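Local coordinates for putative mRNA interferase YoeB (Agrobacterium tumefaciens, PDB 6N90), which probably acts as an mRNA interferase, the RNA-cleaving toxin of a YoeB-family bacterial type II toxin-antitoxin system, at residues M1-T6 with L79-C84; N28-N33 with W56-T61; G50-Y55 with R65-V70. One frame throughout, in Å; residues are numbered along the deposited sequence.

Contact 1 (M1-T6 with L79-C84); sequences MKLVWT and LEVIQC
Strands 2-5 and 76-84, the first and last of the chain, lie next to each other in parallel in the mixed sheet of this RelE-like fold; segments 2-5 and 79-84 run at 21° to each other. Three backbone hydrogen bonds join them, each nearly along its C=O axis. L79 straddles the beginning of the pairing: its N donates to K2 O (2.8 Å) and its O receives V4 N (2.8 Å). V4 O accepts V81 N at 2.8 Å, and with the amide nearly straight on the carbonyl, a water still finds room to donate to both V4 O and V81 O. Past this point the strands diverge, and a second water spans T6 OG1 and I82 O. T6 is the N-cap of helix 7-19.

On the sheet face of V4 and E80, V4 CB meets E80 CG at 3.9 Å; the carboxylate reaches on to a salt bridge with R69. The opposite edge of strand 2-5 pairs antiparallel with the second subunit, continuing the sheet across the dimer.

Apolar packing occupies the other face, where helix 21-36 lies. L3 has CG anti to its backbone N (chi1 175°), which brings CD1 against both L79 CD2 and V81 CG2. W5 and V81 run side by side, with V81 CG2 over the indole rim, C84 SG near the ring plane, and V81 CG1 3.9 Å from W5 CZ3.

Contact 2 (N28-N33 with W56-T61); sequences NDLIRN and WSRRIT
L30 and R58 point at each other from helix 21-36 and strand 56-59, and their side chains slide past one another in opposite directions. The leucine has CG anti to its carbonyl carbon (chi1 -73°), and its two methyls divide the work. CD2 lies alongside the aliphatic part of the arginine, 4.0 Å from R58 CD and equally near R58 CB. CD1 turns to I60, which it crosses obliquely, 3.7 Å from I60 CG1, and also rests against the backbone, 3.7 Å from R59 O.

R58 is stretched from CG to NE, so its guanidinium passes beyond the leucine to the next turn of the helix. There R58 NH1 approaches the CB methylene of N33 at 4.1 Å, a contact without polar character. The asparagine amide is turned back on its own helix: N33 ND2 donates to D29 O (2.8 Å), which also accepts N33 N, and the acceptor lies close to the amide plane.

The polar end of R58 is buried but well satisfied. Its NH1 is bound by the carbonyl of L42, its NH2 by those of T37 and A40, and its NE by Y68 OH, a set that would fix the rotation of the group and probably keep it charged. F66 adds its ring beside L30. The helix segment 28-33 runs at 136° to strand 56-59, N to C, in the helix-on-sheet core of the RelE/YoeB toxin fold.

Contact 3 (G50-Y55 with R65-V70); sequences GDMAGY and RFVYRV
G50 lies in the loop between strands 46-47 and 56-59, and G50 O accepts A53 N at 3.0 Å. At M52 the side chain, bent at chi2 and chi3, brings its methyl against strand 64-73: M52 CE meets V67 CG1 at 4.0 Å, the two side chains crossing at about a right angle. M52 also starts a type I turn, closed by the bond from Y55 N to M52 O (2.9 Å). Within that turn G54 brings its carbonyl against the aliphatic part of R69, G54 O lying 3.6 Å from R69 CG.

Y55 carries most of the contact. Its CG is anti to the carbonyl carbon, and the ring presents one face to R69. R69 CD sits over the centre, 4.3 Å from the ring centroid and only 10° off the normal, a CH-pi contact. Because R69 bends at chi3 (59°), its guanidinium passes on over the phenol end, with the two planes 26° apart. R69 CZ comes to 3.5 Å from Y55 CZ. Y55 OH therefore lies above the guanidinium face, 3.1 Å from R69 NH2 at an angle too poor for a hydrogen bond. The nearby cation could still favour ionisation of the phenol, though R69 NH2 has its salt-bridge partner in E80. At the root of the ring, Y55 CB rests near V67 CG1 and Y55 CA makes a CH...O contact with Y68 O. The type I turn thus delivers the chain into strand 56-59, the first arm of the beta-hairpin 56-59/64-73 in the RelE-like sheet.

From the N terminus, strand 2-5 waits until 79-84 returns to it, so contact 1 closes the largest loop and holds the other two inside it. Within that loop, helix 21-36 meets strand 56-59 in contact 2, and the loop 50-55 meets strand 64-73 in contact 3; their segments alternate, so these two cross. All three share one sheet. Backbone bonds tie R58 to F66 and W56 to Y68 between contacts 2 and 3, and I82 and Q83 to V67 at a classic beta bulge between contacts 1 and 3. Helix 21-36 links contact 2 to contact 1 through I31, which packs on L3 and W5.

Contact 1 (M1-T6 with L79-C84)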
loop_
_atom_site.group_PDB
_atom_site.type_symbol
_atom_site.label_atom_id
_atom_site.label_comp_id
_atom_site.label_asym_id
_atom_site.label_seq_id
_atom_site.Cartn_x
_atom_site.Cartn_y
_atom_site.Cartn_z
ATOM N N MET A 1 -1.930 -10.909 6.010
ATOM C CA MET A 1 -0.991 -10.550 4.947
ATOM C C MET A 1 -0.984 -9.052 4.704
ATOM O O MET A 1 -1.903 -8.503 4.081
ATOM C CB MET A 1 -1.335 -11.293 3.653
ATOM C CG MET A 1 -0.542 -10.861 2.423
ATOM S SD MET A 1 1.178 -11.406 2.408
ATOM C CE MET A 1 0.955 -13.187 2.327
ATOM N N LYS A 2 0.052 -8.388 5.203
ATOM C CA LYS A 2 0.175 -6.947 5.035
ATOM C C LYS A 2 0.871 -6.606 3.723
ATOM O O LYS A 2 1.640 -7.398 3.192
ATOM C CB LYS A 2 0.912 -6.335 6.229
ATOM C CG LYS A 2 0.207 -6.643 7.544
ATOM C CD LYS A 2 0.637 -5.774 8.722
ATOM C CE LYS A 2 -0.336 -6.018 9.882
ATOM N NZ LYS A 2 -0.122 -5.114 11.044
ATOM N N LEU A 3 0.558 -5.430 3.190
ATOM C CA LEU A 3 1.183 -4.920 1.986
ATOM C C LEU A 3 2.003 -3.704 2.396
ATOM O O LEU A 3 1.460 -2.747 2.923
ATOM C CB LEU A 3 0.122 -4.558 0.927
ATOM C CG LEU A 3 0.624 -3.895 -0.343
ATOM C CD1 LEU A 3 1.548 -4.795 -1.090
ATOM C CD2 LEU A 3 -0.588 -3.571 -1.233
ATOM N N VAL A 4 3.315 -3.761 2.198
ATOM C CA VAL A 4 4.223 -2.694 2.620
ATOM C C VAL A 4 4.902 -1.986 1.444
ATOM O O VAL A 4 5.541 -2.613 0.612
ATOM C CB VAL A 4 5.324 -3.242 3.564
ATOM C CG1 VAL A 4 6.162 -2.092 4.052
ATOM C CG2 VAL A 4 4.684 -4.016 4.710
ATOM N N TRP A 5 4.726 -0.668 1.363
ATOM C CA TRP A 5 5.428 0.142 0.374
ATOM C C TRP A 5 6.520 0.982 1.010
ATOM O O TRP A 5 6.376 1.469 2.113
ATOM C CB TRP A 5 4.479 1.114 -0.317
ATOM C CG TRP A 5 3.286 0.485 -0.910
ATOM C CD1 TRP A 5 2.134 0.119 -0.256
ATOM C CD2 TRP A 5 3.081 0.192 -2.290
ATOM N NE1 TRP A 5 1.226 -0.393 -1.159
ATOM C CE2 TRP A 5 1.791 -0.371 -2.412
ATOM C CE3 TRP A 5 3.866 0.324 -3.441
ATOM C CZ2 TRP A 5 1.267 -0.780 -3.642
ATOM C CZ3 TRP A 5 3.335 -0.079 -4.659
ATOM C CH2 TRP A 5 2.058 -0.643 -4.744
ATOM N N THR A 6 7.565 1.243 0.251
ATOM C CA THR A 6 8.548 2.240 0.655
ATOM C C THR A 6 8.156 3.629 0.170
ATOM O O THR A 6 7.172 3.782 -0.560
ATOM C CB THR A 6 9.928 1.886 0.110
ATOM O OG1 THR A 6 9.883 1.895 -1.321
ATOM C CG2 THR A 6 10.321 0.491 0.599
ATOM N N LEU A 79 3.961 -8.624 2.247
ATOM C CA LEU A 79 4.602 -8.465 0.957
ATOM C C LEU A 79 5.157 -7.062 0.939
ATOM O O LEU A 79 4.412 -6.110 1.129
ATOM C CB LEU A 79 3.618 -8.655 -0.205
ATOM C CG LEU A 79 4.279 -8.688 -1.588
ATOM C CD1 LEU A 79 3.493 -9.579 -2.527
ATOM C CD2 LEU A 79 4.362 -7.297 -2.169
ATOM N N GLU A 80 6.463 -6.946 0.718
ATOM C CA GLU A 80 7.124 -5.642 0.677
ATOM C C GLU A 80 7.386 -5.305 -0.770
ATOM O O GLU A 80 8.094 -6.051 -1.448
ATOM C CB GLU A 80 8.462 -5.658 1.422
ATOM C CG GLU A 80 8.429 -5.555 2.927
ATOM C CD GLU A 80 9.829 -5.702 3.507
ATOM O OE1 GLU A 80 10.355 -4.710 4.060
ATOM O OE2 GLU A 80 10.400 -6.810 3.400
ATOM N N VAL A 81 6.844 -4.187 -1.249
ATOM C CA VAL A 81 7.146 -3.730 -2.600
ATOM C C VAL A 81 8.322 -2.760 -2.574
ATOM O O VAL A 81 8.256 -1.715 -1.926
ATOM C CB VAL A 81 5.944 -3.034 -3.250
ATOM C CG1 VAL A 81 6.292 -2.580 -4.702
ATOM C CG2 VAL A 81 4.729 -3.940 -3.189
ATOM N N ILE A 82 9.375 -3.113 -3.299
ATOM C CA ILE A 82 10.615 -2.357 -3.341
ATOM C C ILE A 82 10.635 -1.416 -4.537
ATOM O O ILE A 82 11.130 -0.290 -4.442
ATOM C CB ILE A 82 11.832 -3.314 -3.396
ATOM C CG1 ILE A 82 11.715 -4.353 -2.284
ATOM C CG2 ILE A 82 13.138 -2.551 -3.276
ATOM C CD1 ILE A 82 11.535 -3.754 -0.912
ATOM N N GLN A 83 10.088 -1.877 -5.658
ATOM C CA GLN A 83 10.038 -1.069 -6.881
ATOM C C GLN A 83 8.822 -1.452 -7.732
ATOM O O GLN A 83 8.420 -2.605 -7.729
ATOM C CB GLN A 83 11.367 -1.248 -7.658
ATOM C CG GLN A 83 11.295 -1.319 -9.172
ATOM C CD GLN A 83 12.647 -1.680 -9.791
ATOM O OE1 GLN A 83 13.670 -1.778 -9.093
ATOM N NE2 GLN A 83 12.653 -1.897 -11.096
ATOM N N CYS A 84 8.227 -0.506 -8.457
ATOM C CA CYS A 84 7.185 -0.852 -9.421
ATOM C C CYS A 84 7.313 0.032 -10.674
ATOM O O CYS A 84 6.322 0.483 -11.270
ATOM C CB CYS A 84 5.781 -0.726 -8.790
ATOM S SG CYS A 84 5.308 0.957 -8.359
HETATM O O HOH W 1 8.229 -2.015 1.125
HETATM O O HOH W 2 12.191 1.028 -2.304
#

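Contact 2 (N28-N33 with W56-T61)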
loop_
_atom_site.group_PDB
_atom_site.type_symbol
_atom_site.label_atom_id
_atom_site.label_comp_id
_atom_site.label_asym_id
_atom_site.label_seq_id
_atom_site.Cartn_x
_atom_site.Cartn_y
_atom_site.Cartn_z
ATOM N N ASN A 28 -1.596 -4.008 -9.473
ATOM C CA ASN A 28 -2.543 -4.601 -8.541
ATOM C C ASN A 28 -2.723 -6.095 -8.762
ATOM O O ASN A 28 -2.916 -6.837 -7.799
ATOM C CB ASN A 28 -3.898 -3.878 -8.649
ATOM C CG ASN A 28 -3.845 -2.484 -8.060
ATOM O OD1 ASN A 28 -2.810 -2.050 -7.566
ATOM N ND2 ASN A 28 -4.953 -1.754 -8.147
ATOM N N ASP A 29 -2.662 -6.532 -10.022
ATOM C CA ASP A 29 -2.782 -7.954 -10.376
ATOM C C ASP A 29 -1.540 -8.703 -9.895
ATOM O O ASP A 29 -1.615 -9.829 -9.410
ATOM C CB ASP A 29 -2.972 -8.107 -11.906
ATOM C CG ASP A 29 -3.891 -9.278 -12.290
ATOM O OD1 ASP A 29 -4.368 -9.998 -11.388
ATOM O OD2 ASP A 29 -4.118 -9.506 -13.503
ATOM N N LEU A 30 -0.382 -8.067 -10.026
ATOM C CA LEU A 30 0.852 -8.700 -9.596
ATOM C C LEU A 30 0.827 -8.864 -8.075
ATOM O O LEU A 30 1.223 -9.899 -7.527
ATOM C CB LEU A 30 2.053 -7.860 -10.067
ATOM C CG LEU A 30 2.366 -7.919 -11.572
ATOM C CD1 LEU A 30 3.469 -6.926 -11.961
ATOM C CD2 LEU A 30 2.731 -9.320 -12.027
ATOM N N ILE A 31 0.336 -7.833 -7.390
ATOM C CA ILE A 31 0.197 -7.878 -5.931
ATOM C C ILE A 31 -0.728 -9.024 -5.486
ATOM O O ILE A 31 -0.337 -9.885 -4.646
ATOM C CB ILE A 31 -0.328 -6.524 -5.395
ATOM C CG1 ILE A 31 0.734 -5.441 -5.573
ATOM C CG2 ILE A 31 -0.766 -6.625 -3.907
ATOM C CD1 ILE A 31 0.297 -4.062 -5.206
ATOM N N ARG A 32 -1.937 -9.037 -6.050
ATOM C CA ARG A 32 -2.927 -10.076 -5.774
ATOM C C ARG A 32 -2.290 -11.461 -5.964
ATOM O O ARG A 32 -2.424 -12.344 -5.115
ATOM C CB ARG A 32 -4.148 -9.905 -6.692
ATOM C CG ARG A 32 -5.419 -10.649 -6.262
ATOM C CD ARG A 32 -6.599 -10.240 -7.201
ATOM N NE ARG A 32 -6.670 -8.779 -7.337
ATOM C CZ ARG A 32 -6.623 -8.102 -8.488
ATOM N NH1 ARG A 32 -6.537 -8.740 -9.651
ATOM N NH2 ARG A 32 -6.703 -6.774 -8.495
ATOM N N ASN A 33 -1.548 -11.626 -7.058
ATOM C CA ASN A 33 -0.990 -12.934 -7.402
ATOM C C ASN A 33 0.156 -13.321 -6.466
ATOM O O ASN A 33 0.230 -14.466 -6.000
ATOM C CB ASN A 33 -0.513 -12.949 -8.859
ATOM C CG ASN A 33 -1.617 -13.338 -9.848
ATOM O OD1 ASN A 33 -1.687 -14.488 -10.286
ATOM N ND2 ASN A 33 -2.471 -12.376 -10.214
ATOM N N TRP A 56 12.425 -10.878 -5.178
ATOM C CA TRP A 56 11.919 -11.465 -6.404
ATOM C C TRP A 56 11.446 -10.364 -7.333
ATOM O O TRP A 56 11.146 -9.254 -6.884
ATOM C CB TRP A 56 10.777 -12.428 -6.109
ATOM C CG TRP A 56 11.262 -13.727 -5.621
ATOM C CD1 TRP A 56 11.835 -13.992 -4.413
ATOM C CD2 TRP A 56 11.222 -14.960 -6.334
ATOM N NE1 TRP A 56 12.164 -15.328 -4.337
ATOM C CE2 TRP A 56 11.793 -15.941 -5.508
ATOM C CE3 TRP A 56 10.768 -15.327 -7.603
ATOM C CZ2 TRP A 56 11.915 -17.278 -5.908
ATOM C CZ3 TRP A 56 10.888 -16.654 -8.002
ATOM C CH2 TRP A 56 11.453 -17.610 -7.154
ATOM N N SER A 57 11.359 -10.678 -8.605
ATOM C CA SER A 57 10.922 -9.726 -9.596
ATOM C C SER A 57 9.917 -10.281 -10.598
ATOM O O SER A 57 10.034 -11.399 -10.980
ATOM C CB SER A 57 12.139 -9.205 -10.337
ATOM O OG SER A 57 11.802 -8.330 -11.351
ATOM N N ARG A 58 8.903 -9.512 -10.945
ATOM C CA ARG A 58 7.980 -9.879 -12.006
ATOM C C ARG A 58 7.872 -8.738 -13.023
ATOM O O ARG A 58 8.094 -7.566 -12.697
ATOM C CB ARG A 58 6.595 -10.199 -11.440
ATOM C CG ARG A 58 6.551 -11.386 -10.517
ATOM C CD ARG A 58 5.205 -11.418 -9.757
ATOM N NE ARG A 58 5.184 -12.454 -8.736
ATOM C CZ ARG A 58 4.331 -13.473 -8.731
ATOM N NH1 ARG A 58 3.403 -13.579 -9.695
ATOM N NH2 ARG A 58 4.384 -14.360 -7.741
ATOM N N ARG A 59 7.530 -9.097 -14.251
ATOM C CA ARG A 59 7.328 -8.122 -15.312
ATOM C C ARG A 59 5.998 -7.391 -15.200
ATOM O O ARG A 59 4.940 -8.005 -15.151
ATOM C CB ARG A 59 7.398 -8.811 -16.677
ATOM C CG ARG A 59 8.786 -9.223 -17.094
ATOM C CD ARG A 59 9.137 -8.635 -18.447
ATOM N NE ARG A 59 8.258 -9.109 -19.512
ATOM C CZ ARG A 59 8.579 -9.066 -20.800
ATOM N NH1 ARG A 59 9.761 -8.580 -21.166
ATOM N NH2 ARG A 59 7.729 -9.513 -21.718
ATOM N N ILE A 60 6.045 -6.067 -15.193
ATOM C CA ILE A 60 4.852 -5.283 -15.450
ATOM C C ILE A 60 4.760 -5.121 -16.963
ATOM O O ILE A 60 3.759 -5.472 -17.582
ATOM C CB ILE A 60 4.909 -3.915 -14.761
ATOM C CG1 ILE A 60 5.316 -4.064 -13.296
ATOM C CG2 ILE A 60 3.577 -3.159 -14.876
ATOM C CD1 ILE A 60 5.558 -2.678 -12.634
ATOM N N THR A 61 5.806 -4.530 -17.536
ATOM C CA THR A 61 6.045 -4.541 -18.982
ATOM C C THR A 61 7.510 -4.881 -19.209
ATOM O O THR A 61 8.228 -5.138 -18.251
ATOM C CB THR A 61 5.724 -3.197 -19.638
ATOM O OG1 THR A 61 6.610 -2.186 -19.130
ATOM C CG2 THR A 61 4.302 -2.806 -19.351
#

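Contact 3 (G50-Y55 with R65-V70)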
loop_
_atom_site.group_PDB
_atom_site.type_symbol
_atom_site.label_atom_id
_atom_site.label_comp_id
_atom_site.label_asym_id
_atom_site.label_seq_id
_atom_site.Cartn_x
_atom_site.Cartn_y
_atom_site.Cartn_z
ATOM N N GLY A 50 22.786 -11.863 -5.574
ATOM C CA GLY A 50 23.646 -10.960 -4.824
ATOM C C GLY A 50 22.972 -10.229 -3.675
ATOM O O GLY A 50 22.254 -10.837 -2.869
ATOM N N ASP A 51 23.199 -8.914 -3.611
ATOM C CA ASP A 51 22.641 -8.071 -2.557
ATOM C C ASP A 51 21.110 -8.017 -2.609
ATOM O O ASP A 51 20.474 -7.469 -1.706
ATOM C CB ASP A 51 23.231 -6.653 -2.635
ATOM C CG ASP A 51 22.879 -5.932 -3.930
ATOM O OD1 ASP A 51 22.784 -6.595 -4.987
ATOM O OD2 ASP A 51 22.714 -4.695 -3.893
ATOM N N MET A 52 20.530 -8.602 -3.658
ATOM C CA MET A 52 19.077 -8.655 -3.827
ATOM C C MET A 52 18.519 -10.087 -3.813
ATOM O O MET A 52 17.375 -10.314 -4.204
ATOM C CB MET A 52 18.682 -7.952 -5.130
ATOM C CG MET A 52 19.007 -6.459 -5.125
ATOM S SD MET A 52 18.006 -5.506 -3.949
ATOM C CE MET A 52 16.363 -5.688 -4.662
ATOM N N ALA A 53 19.329 -11.039 -3.345
ATOM C CA ALA A 53 18.971 -12.466 -3.261
ATOM C C ALA A 53 17.523 -12.775 -2.854
ATOM O O ALA A 53 16.745 -13.328 -3.651
ATOM C CB ALA A 53 19.920 -13.168 -2.304
ATOM N N GLY A 54 17.165 -12.421 -1.621
ATOM C CA GLY A 54 15.836 -12.706 -1.098
ATOM C C GLY A 54 14.699 -12.021 -1.838
ATOM O O GLY A 54 13.527 -12.327 -1.638
ATOM N N TYR A 55 15.043 -11.091 -2.719
ATOM C CA TYR A 55 14.021 -10.342 -3.439
ATOM C C TYR A 55 13.665 -11.066 -4.736
ATOM O O TYR A 55 14.478 -11.819 -5.289
ATOM C CB TYR A 55 14.513 -8.915 -3.686
ATOM C CG TYR A 55 14.648 -8.116 -2.400
ATOM C CD1 TYR A 55 15.774 -8.244 -1.577
ATOM C CD2 TYR A 55 13.640 -7.263 -1.989
ATOM C CE1 TYR A 55 15.883 -7.518 -0.392
ATOM C CE2 TYR A 55 13.740 -6.539 -0.810
ATOM C CZ TYR A 55 14.856 -6.664 -0.022
ATOM O OH TYR A 55 14.935 -5.929 1.142
ATOM N N ARG A 65 9.641 -3.232 -13.965
ATOM C CA ARG A 65 9.610 -4.431 -13.140
ATOM C C ARG A 65 9.046 -4.168 -11.747
ATOM O O ARG A 65 9.146 -3.055 -11.189
ATOM C CB ARG A 65 11.017 -5.039 -13.028
ATOM C CG ARG A 65 11.676 -5.331 -14.376
ATOM C CD ARG A 65 10.748 -6.102 -15.323
ATOM N NE ARG A 65 11.301 -6.202 -16.675
ATOM C CZ ARG A 65 11.916 -7.283 -17.140
ATOM N NH1 ARG A 65 12.024 -8.357 -16.369
ATOM N NH2 ARG A 65 12.395 -7.304 -18.378
ATOM N N PHE A 66 8.417 -5.210 -11.215
ATOM C CA PHE A 66 7.794 -5.206 -9.898
ATOM C C PHE A 66 8.707 -6.047 -9.028
ATOM O O PHE A 66 8.789 -7.259 -9.218
ATOM C CB PHE A 66 6.350 -5.775 -10.000
ATOM C CG PHE A 66 5.634 -5.984 -8.671
ATOM C CD1 PHE A 66 4.986 -4.942 -8.040
ATOM C CD2 PHE A 66 5.563 -7.253 -8.099
ATOM C CE1 PHE A 66 4.302 -5.137 -6.849
ATOM C CE2 PHE A 66 4.900 -7.456 -6.884
ATOM C CZ PHE A 66 4.267 -6.391 -6.264
ATOM N N VAL A 67 9.419 -5.393 -8.112
ATOM C CA VAL A 67 10.347 -6.090 -7.228
ATOM C C VAL A 67 9.757 -6.121 -5.814
ATOM O O VAL A 67 9.263 -5.113 -5.294
ATOM C CB VAL A 67 11.742 -5.422 -7.242
ATOM C CG1 VAL A 67 12.733 -6.210 -6.341
ATOM C CG2 VAL A 67 12.274 -5.340 -8.672
ATOM N N TYR A 68 9.811 -7.295 -5.192
ATOM C CA TYR A 68 9.122 -7.504 -3.927
ATOM C C TYR A 68 9.793 -8.587 -3.114
ATOM O O TYR A 68 10.672 -9.306 -3.603
ATOM C CB TYR A 68 7.654 -7.904 -4.186
ATOM C CG TYR A 68 7.569 -9.233 -4.915
ATOM C CD1 TYR A 68 7.765 -9.311 -6.296
ATOM C CD2 TYR A 68 7.299 -10.408 -4.220
ATOM C CE1 TYR A 68 7.705 -10.528 -6.962
ATOM C CE2 TYR A 68 7.219 -11.617 -4.875
ATOM C CZ TYR A 68 7.436 -11.674 -6.240
ATOM O OH TYR A 68 7.373 -12.897 -6.881
ATOM N N ARG A 69 9.349 -8.707 -1.874
ATOM C CA ARG A 69 9.752 -9.818 -1.031
ATOM C C ARG A 69 8.603 -10.164 -0.110
ATOM O O ARG A 69 8.018 -9.288 0.502
ATOM C CB ARG A 69 11.007 -9.453 -0.222
ATOM C CG ARG A 69 11.481 -10.516 0.748
ATOM C CD ARG A 69 12.767 -10.078 1.460
ATOM N NE ARG A 69 12.603 -8.833 2.216
ATOM C CZ ARG A 69 13.589 -8.222 2.872
ATOM N NH1 ARG A 69 14.805 -8.740 2.858
ATOM N NH2 ARG A 69 13.369 -7.100 3.544
ATOM N N VAL A 70 8.274 -11.442 -0.005
ATOM C CA VAL A 70 7.276 -11.866 0.960
ATOM C C VAL A 70 8.013 -12.326 2.200
ATOM O O VAL A 70 8.897 -13.179 2.112
ATOM C CB VAL A 70 6.388 -13.002 0.426
ATOM C CG1 VAL A 70 5.565 -13.581 1.551
ATOM C CG2 VAL A 70 5.475 -12.483 -0.678
#